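Local coordinates for octenoyl-coa reductase/carboxylase (Streptomyces sp., PDB 4A0S) that catalyses the NADPH-dependent reductive carboxylation of 2-octenoyl-CoA, supplying an unusual extender unit for cinnabaramide polyketide biosynthesis, at the interface of chains A and B and the interface of chains A and C. Residues are numbered along the deposited sequence; one frame, centred on the assembly and turned at random. Chains: chain A/B/C, Octenoyl-coa reductase/carboxylase.

Contact 1: the interface of chains A and B. Residues chain A 211, 218, 239-240, 243-244, 374; chain B 220-221, 243-245.
A two-fold symmetric subunit interface of the homotetramer joins chains A and B here, and in this patch one glutamine from a loop plugs into the neighbouring subunit. B:Gln220 enters beside the C-terminal end of helix 232-243 of chain A and buries 81 Å² of its surface. CG sits between the backbone N and the carbonyl carbon (chi1 68°), and beyond it the chain runs extended, carrying the amide in among A:Val211, A:Phe240, A:Asn243 and A:Leu374. Both ends of that amide are used. NE2 donates to the backbone O of A:Phe240 at 2.8 Å, nearly straight and with the acceptor close to the amide plane. OE1 accepts from A:Asn243 ND2, also at 2.8 Å, but this donor stands above the plane of the glutamine carbonyl, 42° out of it. A bond on each branch of the amide, oxygen and nitrogen, fixes its rotation. Apolar groups flank it: A:Val211 CG2 lies 3.8 Å from B:Gln220 CD, and the A:Leu374 side chain crosses that of B:Gln220 at about a right angle, its CD1 touching CG at 3.9 Å. Waters extend the contact. A:Asn243 ND2 also binds water 1, which reaches B:Gly245 O at 2.6 Å, and water 2 joins the carbonyl oxygens of A:Gly244 and B:Gly244. The patch links the glycine turns after the two 232-243 helices and, with its symmetry twin, would help to hold the A and B nucleotide-binding domains together.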
loop_
_atom_site.group_PDB
_atom_site.type_symbol
_atom_site.label_atom_id
_atom_site.label_comp_id
_atom_site.label_asym_id
_atom_site.label_seq_id
_atom_site.Cartn_x
_atom_site.Cartn_y
_atom_site.Cartn_z
ATOM N N VAL A 211 -9.002 7.630 -7.581
ATOM C CA VAL A 211 -9.680 6.405 -7.208
ATOM C C VAL A 211 -8.684 5.279 -7.070
ATOM O O VAL A 211 -8.741 4.498 -6.121
ATOM C CB VAL A 211 -10.794 6.026 -8.207
ATOM C CG1 VAL A 211 -11.465 4.689 -7.794
ATOM C CG2 VAL A 211 -11.828 7.160 -8.315
ATOM N N MET A 218 -8.486 7.877 -2.905
ATOM C CA MET A 218 -9.465 8.412 -1.989
ATOM C C MET A 218 -10.254 7.309 -1.309
ATOM O O MET A 218 -10.396 6.210 -1.841
ATOM C CB MET A 218 -10.445 9.273 -2.761
ATOM C CG MET A 218 -11.365 8.453 -3.608
ATOM S SD MET A 218 -12.720 9.465 -4.153
ATOM C CE MET A 218 -12.934 10.515 -2.747
ATOM N N GLN A 239 -16.865 13.817 -9.890
ATOM C CA GLN A 239 -17.735 12.661 -9.912
ATOM C C GLN A 239 -17.137 11.484 -9.173
ATOM O O GLN A 239 -17.842 10.790 -8.438
ATOM C CB GLN A 239 -18.045 12.288 -11.336
ATOM C CG GLN A 239 -18.834 13.353 -12.040
ATOM C CD GLN A 239 -19.375 12.816 -13.309
ATOM O OE1 GLN A 239 -20.240 11.944 -13.296
ATOM N NE2 GLN A 239 -18.811 13.254 -14.418
ATOM N N PHE A 240 -15.843 11.266 -9.355
ATOM C CA PHE A 240 -15.171 10.199 -8.632
ATOM C C PHE A 240 -15.175 10.482 -7.133
ATOM O O PHE A 240 -15.372 9.567 -6.336
ATOM C CB PHE A 240 -13.754 10.015 -9.124
ATOM C CG PHE A 240 -13.681 9.519 -10.521
ATOM C CD1 PHE A 240 -14.497 8.472 -10.946
ATOM C CD2 PHE A 240 -12.814 10.103 -11.427
ATOM C CE1 PHE A 240 -14.432 8.011 -12.275
ATOM C CE2 PHE A 240 -12.753 9.652 -12.738
ATOM C CZ PHE A 240 -13.552 8.601 -13.151
ATOM N N ASN A 243 -18.874 10.007 -6.105
ATOM C CA ASN A 243 -19.224 8.601 -6.215
ATOM C C ASN A 243 -18.489 7.751 -5.195
ATOM O O ASN A 243 -19.001 6.711 -4.762
ATOM C CB ASN A 243 -18.990 8.059 -7.621
ATOM C CG ASN A 243 -19.580 6.670 -7.813
ATOM O OD1 ASN A 243 -20.789 6.468 -7.653
ATOM N ND2 ASN A 243 -18.732 5.705 -8.168
ATOM N N GLY A 244 -17.296 8.205 -4.817
ATOM C CA GLY A 244 -16.482 7.516 -3.819
ATOM C C GLY A 244 -16.924 7.778 -2.391
ATOM O O GLY A 244 -16.358 7.204 -1.470
ATOM N N LEU A 374 -17.349 2.468 -14.386
ATOM C CA LEU A 374 -18.130 3.462 -13.669
ATOM C C LEU A 374 -19.029 4.223 -14.632
ATOM O O LEU A 374 -20.092 4.682 -14.258
ATOM C CB LEU A 374 -17.216 4.409 -12.925
ATOM C CG LEU A 374 -16.489 3.747 -11.749
ATOM C CD1 LEU A 374 -15.465 4.707 -11.148
ATOM C CD2 LEU A 374 -17.478 3.277 -10.684
ATOM N N GLN B 220 -14.665 2.698 -4.982
ATOM C CA GLN B 220 -15.909 2.774 -5.713
ATOM C C GLN B 220 -15.899 1.828 -6.891
ATOM O O GLN B 220 -14.863 1.624 -7.546
ATOM C CB GLN B 220 -16.173 4.183 -6.187
ATOM C CG GLN B 220 -15.220 4.683 -7.270
ATOM C CD GLN B 220 -15.343 6.185 -7.389
ATOM O OE1 GLN B 220 -16.125 6.672 -8.177
ATOM N NE2 GLN B 220 -14.623 6.912 -6.550
ATOM N N GLY B 221 -17.049 1.229 -7.131
ATOM C CA GLY B 221 -17.166 0.220 -8.169
ATOM C C GLY B 221 -16.900 -1.200 -7.702
ATOM O O GLY B 221 -17.229 -2.143 -8.415
ATOM N N ASN B 243 -21.921 3.651 0.602
ATOM C CA ASN B 243 -21.386 4.987 0.745
ATOM C C ASN B 243 -20.094 5.245 -0.057
ATOM O O ASN B 243 -19.862 6.357 -0.524
ATOM C CB ASN B 243 -21.130 5.322 2.201
ATOM C CG ASN B 243 -20.857 6.777 2.387
ATOM O OD1 ASN B 243 -21.618 7.615 1.900
ATOM N ND2 ASN B 243 -19.757 7.102 3.068
ATOM N N GLY B 244 -19.268 4.218 -0.185
ATOM C CA GLY B 244 -18.028 4.307 -0.924
ATOM C C GLY B 244 -18.156 4.085 -2.424
ATOM O O GLY B 244 -17.152 4.069 -3.120
ATOM N N GLY B 245 -19.384 3.933 -2.918
ATOM C CA GLY B 245 -19.626 3.753 -4.342
ATOM C C GLY B 245 -19.413 2.327 -4.794
ATOM O O GLY B 245 -19.255 2.064 -5.980
HETATM O O HOH W 1 -20.045 3.120 -8.273
HETATM O O HOH W 2 -14.941 5.003 -2.067
#

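Contact 2: the interface of chains A and C. Residues chain A 319, 334, 336-337, 341, 343; chain C 345, 347, 350-351.
Strands 342-346 of two subunits of the zinc-binding-dehydrogenase (medium-chain dehydrogenase/reductase) family, each in its nucleotide-binding Rossmann domain, pair antiparallel across this interface, with A:His343 opposite C:Phe345. Their backbones exchange two hydrogen bonds, A:His343 N to C:Phe345 O and C:Phe345 N to A:His343 O, each 2.8 Å. Just past the strand, at the start of helix 347-352, C:Asn347 N donates almost straight to A:Tyr341 O. The side chain of C:Asn347 does more: with CG anti to its backbone N (chi1 -165°), the amide lies nearly parallel to the A:His343 imidazole, the planes 23° apart, and CB sits over the ring centre, 3.3 Å from the centroid. Its ND2 gives one bond to A:Thr334 OG1 at 2.9 Å, meeting it tip to tip, and another to A:Ser337 OG at 3.0 Å, which lies close to the amide plane. A:Ser337 OG is in turn hydrogen-bonded to A:His343 NE2 at 2.7 Å, a bond within chain A that would keep hydroxyl and imidazole in place for the asparagine. The C:Phe345 ring takes A:His343 CB on one face, while the A:Phe319 ring meets its rim edge-to-face, planes 78° apart. On the far side of C:Asn347, the indole of C:Trp351 lays its six-membered ring against A:Gly336, whose CA stands 3.6 Å from the ring centroid; C:Trp351 is also an NADP-binding residue.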
loop_
_atom_site.group_PDB
_atom_site.type_symbol
_atom_site.label_atom_id
_atom_site.label_comp_id
_atom_site.label_asym_id
_atom_site.label_seq_id
_atom_site.Cartn_x
_atom_site.Cartn_y
_atom_site.Cartn_z
ATOM N N PHE A 319 0.080 25.489 -6.876
ATOM C CA PHE A 319 0.719 24.327 -6.276
ATOM C C PHE A 319 1.219 24.579 -4.864
ATOM O O PHE A 319 1.088 23.716 -4.014
ATOM C CB PHE A 319 1.842 23.789 -7.140
ATOM C CG PHE A 319 2.386 22.491 -6.646
ATOM C CD1 PHE A 319 1.776 21.303 -6.991
ATOM C CD2 PHE A 319 3.487 22.460 -5.805
ATOM C CE1 PHE A 319 2.261 20.092 -6.532
ATOM C CE2 PHE A 319 3.974 21.239 -5.329
ATOM C CZ PHE A 319 3.351 20.068 -5.690
ATOM N N THR A 334 -0.929 15.418 -8.651
ATOM C CA THR A 334 -0.827 16.351 -9.761
ATOM C C THR A 334 -0.575 15.634 -11.070
ATOM O O THR A 334 0.225 14.690 -11.123
ATOM C CB THR A 334 0.311 17.378 -9.549
ATOM O OG1 THR A 334 0.405 18.222 -10.704
ATOM C CG2 THR A 334 1.653 16.675 -9.305
ATOM N N GLY A 336 -0.476 17.788 -14.015
ATOM C CA GLY A 336 -0.346 18.871 -14.965
ATOM C C GLY A 336 0.088 20.142 -14.303
ATOM O O GLY A 336 0.213 20.213 -13.088
ATOM N N SER A 337 0.323 21.140 -15.140
ATOM C CA SER A 337 0.812 22.419 -14.693
ATOM C C SER A 337 0.370 23.469 -15.700
ATOM O O SER A 337 1.201 24.100 -16.333
ATOM C CB SER A 337 2.333 22.387 -14.609
ATOM O OG SER A 337 2.769 21.578 -13.552
ATOM N N TYR A 341 4.925 24.865 -15.231
ATOM C CA TYR A 341 5.426 23.659 -14.563
ATOM C C TYR A 341 6.544 23.877 -13.548
ATOM O O TYR A 341 6.966 22.935 -12.889
ATOM C CB TYR A 341 5.884 22.651 -15.602
ATOM C CG TYR A 341 6.880 23.187 -16.607
ATOM C CD1 TYR A 341 8.214 23.406 -16.262
ATOM C CD2 TYR A 341 6.488 23.447 -17.914
ATOM C CE1 TYR A 341 9.120 23.893 -17.193
ATOM C CE2 TYR A 341 7.378 23.915 -18.850
ATOM C CZ TYR A 341 8.682 24.138 -18.492
ATOM O OH TYR A 341 9.545 24.612 -19.440
ATOM N N HIS A 343 7.154 24.572 -10.427
ATOM C CA HIS A 343 6.440 24.673 -9.170
ATOM C C HIS A 343 7.381 25.124 -8.096
ATOM O O HIS A 343 8.518 24.684 -8.055
ATOM C CB HIS A 343 5.877 23.323 -8.789
ATOM C CG HIS A 343 4.724 22.892 -9.637
ATOM N ND1 HIS A 343 3.895 21.853 -9.276
ATOM C CD2 HIS A 343 4.246 23.374 -10.811
ATOM C CE1 HIS A 343 2.958 21.710 -10.201
ATOM N NE2 HIS A 343 3.147 22.622 -11.139
ATOM N N PHE C 345 10.732 22.963 -8.502
ATOM C CA PHE C 345 10.972 21.835 -9.369
ATOM C C PHE C 345 10.112 21.934 -10.603
ATOM O O PHE C 345 9.109 22.642 -10.619
ATOM C CB PHE C 345 10.715 20.522 -8.622
ATOM C CG PHE C 345 9.276 20.277 -8.328
ATOM C CD1 PHE C 345 8.682 20.814 -7.195
ATOM C CD2 PHE C 345 8.511 19.523 -9.185
ATOM C CE1 PHE C 345 7.346 20.590 -6.924
ATOM C CE2 PHE C 345 7.162 19.296 -8.918
ATOM C CZ PHE C 345 6.580 19.836 -7.801
ATOM N N ASN C 347 7.536 20.394 -12.637
ATOM C CA ASN C 347 6.488 19.413 -12.399
ATOM C C ASN C 347 6.326 18.406 -13.524
ATOM O O ASN C 347 5.891 17.289 -13.272
ATOM C CB ASN C 347 5.140 20.065 -12.075
ATOM C CG ASN C 347 4.147 19.075 -11.466
ATOM O OD1 ASN C 347 4.510 18.292 -10.602
ATOM N ND2 ASN C 347 2.907 19.101 -11.929
ATOM N N LEU C 350 7.806 15.389 -12.636
ATOM C CA LEU C 350 7.111 14.680 -11.583
ATOM C C LEU C 350 5.922 13.940 -12.148
ATOM O O LEU C 350 5.884 12.712 -12.085
ATOM C CB LEU C 350 6.682 15.611 -10.457
ATOM C CG LEU C 350 5.988 14.857 -9.319
ATOM C CD1 LEU C 350 7.042 14.280 -8.410
ATOM C CD2 LEU C 350 5.128 15.826 -8.586
ATOM N N TRP C 351 4.969 14.666 -12.721
ATOM C CA TRP C 351 3.747 14.001 -13.177
ATOM C C TRP C 351 3.999 13.138 -14.400
ATOM O O TRP C 351 3.497 12.024 -14.475
ATOM C CB TRP C 351 2.584 14.992 -13.404
ATOM C CG TRP C 351 2.397 15.408 -14.837
ATOM C CD1 TRP C 351 1.916 14.633 -15.868
ATOM C CD2 TRP C 351 2.658 16.699 -15.401
ATOM N NE1 TRP C 351 1.897 15.359 -17.045
ATOM C CE2 TRP C 351 2.327 16.632 -16.784
ATOM C CE3 TRP C 351 3.146 17.907 -14.880
ATOM C CZ2 TRP C 351 2.485 17.718 -17.645
ATOM C CZ3 TRP C 351 3.292 18.988 -15.735
ATOM C CH2 TRP C 351 2.959 18.889 -17.107
#

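Contact 3: the interface of chains A and C. Residues chain A 355-359; chain C 350, 355-357.
Strand 356-359 of chain A runs antiparallel to strand 356-359 of chain C, joining the Rossmann-type sheets of two dehydrogenase-family subunits edge to edge, with helix 347-352 of chain C alongside. The two-fold passes close to the isoleucine pair: A:Ile357 N donates to C:Ile357 O and C:Ile357 N to A:Ile357 O, both at 2.7 Å and both nearly straight. One step along the ladder, A:Gly359 N donates to C:Lys355 O at 2.7 Å, a more bent bond (140° at the hydrogen). The isoleucine side chains lie side by side, pointing the same way, and their CD1 methyls touch at 3.9 Å. In each, CG1 is anti to the carbonyl carbon and CG2 anti to the backbone N (chi1 -56° in A:Ile357), which turns A:Ile357 CG2 toward C:Leu350 CD2, 3.5 Å away. The two side chains cross there at about a right angle, and C:Leu350 CG also rests against A:Gly359 CA at 3.8 Å. On the other face of the sheet A:Val358 CG1 packs beside C:Lys356 CG, the aliphatic part of the lysine, at 4.1 Å.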
loop_
_atom_site.group_PDB
_atom_site.type_symbol
_atom_site.label_atom_id
_atom_site.label_comp_id
_atom_site.label_asym_id
_atom_site.label_seq_id
_atom_site.Cartn_x
_atom_site.Cartn_y
_atom_site.Cartn_z
ATOM N N LYS A 355 3.152 15.304 4.349
ATOM C CA LYS A 355 2.299 15.291 3.169
ATOM C C LYS A 355 3.018 14.611 2.002
ATOM O O LYS A 355 4.239 14.469 2.009
ATOM C CB LYS A 355 1.914 16.714 2.783
ATOM C CG LYS A 355 1.366 17.515 3.957
ATOM C CD LYS A 355 0.765 18.820 3.491
ATOM C CE LYS A 355 0.426 19.721 4.678
ATOM N NZ LYS A 355 -0.199 20.988 4.189
ATOM N N LYS A 356 2.249 14.215 1.001
ATOM C CA LYS A 356 2.801 13.592 -0.182
ATOM C C LYS A 356 2.366 14.370 -1.399
ATOM O O LYS A 356 1.256 14.895 -1.455
ATOM C CB LYS A 356 2.279 12.169 -0.340
ATOM C CG LYS A 356 2.589 11.234 0.789
ATOM C CD LYS A 356 2.274 9.786 0.369
ATOM C CE LYS A 356 0.803 9.389 0.610
ATOM N NZ LYS A 356 -0.071 9.566 -0.609
ATOM N N ILE A 357 3.244 14.405 -2.386
ATOM C CA ILE A 357 2.890 14.877 -3.696
ATOM C C ILE A 357 3.024 13.694 -4.619
ATOM O O ILE A 357 4.108 13.131 -4.768
ATOM C CB ILE A 357 3.810 15.986 -4.208
ATOM C CG1 ILE A 357 3.851 17.166 -3.247
ATOM C CG2 ILE A 357 3.336 16.446 -5.591
ATOM C CD1 ILE A 357 5.137 17.981 -3.358
ATOM N N VAL A 358 1.916 13.321 -5.233
ATOM C CA VAL A 358 1.901 12.197 -6.131
ATOM C C VAL A 358 1.761 12.715 -7.551
ATOM O O VAL A 358 0.767 13.337 -7.895
ATOM C CB VAL A 358 0.787 11.203 -5.778
ATOM C CG1 VAL A 358 0.791 10.026 -6.769
ATOM C CG2 VAL A 358 0.971 10.717 -4.330
ATOM N N GLY A 359 2.802 12.487 -8.341
ATOM C CA GLY A 359 2.788 12.841 -9.748
ATOM C C GLY A 359 1.993 11.743 -10.407
ATOM O O GLY A 359 2.211 10.568 -10.130
ATOM N N LEU C 350 7.806 15.389 -12.636
ATOM C CA LEU C 350 7.111 14.680 -11.583
ATOM C C LEU C 350 5.922 13.940 -12.148
ATOM O O LEU C 350 5.884 12.712 -12.085
ATOM C CB LEU C 350 6.682 15.611 -10.457
ATOM C CG LEU C 350 5.988 14.857 -9.319
ATOM C CD1 LEU C 350 7.042 14.280 -8.410
ATOM C CD2 LEU C 350 5.128 15.826 -8.586
ATOM N N LYS C 355 6.312 10.335 -10.762
ATOM C CA LYS C 355 7.137 10.267 -9.577
ATOM C C LYS C 355 6.359 10.774 -8.377
ATOM O O LYS C 355 5.301 11.361 -8.520
ATOM C CB LYS C 355 8.415 11.067 -9.763
ATOM C CG LYS C 355 9.157 10.723 -11.050
ATOM C CD LYS C 355 10.441 11.521 -11.135
ATOM C CE LYS C 355 11.007 11.450 -12.554
ATOM N NZ LYS C 355 12.369 12.003 -12.645
ATOM N N LYS C 356 6.902 10.545 -7.196
ATOM C CA LYS C 356 6.240 10.944 -5.980
ATOM C C LYS C 356 7.234 11.659 -5.123
ATOM O O LYS C 356 8.434 11.368 -5.143
ATOM C CB LYS C 356 5.784 9.722 -5.200
ATOM C CG LYS C 356 4.597 9.032 -5.763
ATOM C CD LYS C 356 4.409 7.675 -5.056
ATOM C CE LYS C 356 5.452 6.628 -5.495
ATOM N NZ LYS C 356 6.028 6.874 -6.863
ATOM N N ILE C 357 6.726 12.613 -4.371
ATOM C CA ILE C 357 7.492 13.208 -3.320
ATOM C C ILE C 357 6.779 12.877 -2.037
ATOM O O ILE C 357 5.626 13.250 -1.840
ATOM C CB ILE C 357 7.646 14.715 -3.493
ATOM C CG1 ILE C 357 8.310 14.985 -4.856
ATOM C CG2 ILE C 357 8.479 15.273 -2.375
ATOM C CD1 ILE C 357 7.963 16.335 -5.419
#

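Contacts 2 and 3 belong to one interface, that of A with C: the centres of their C-alpha atoms are about 9 Å apart, and C:Leu350 of helix 347-352 takes part in both. Strands 342-346 and 356-359, which flank that helix in sequence, both contribute to the A-C interface. Contact 1 faces another subunit, its C-alpha centre about 25 Å from that of contact 2 and about 22 Å from that of contact 3, and uses helices 232-243 and 365-376 of chain A with nearby loops. Chain A therefore meets two neighbours through separate surfaces, and repetition of both two-fold interfaces is consistent with the homotetramer.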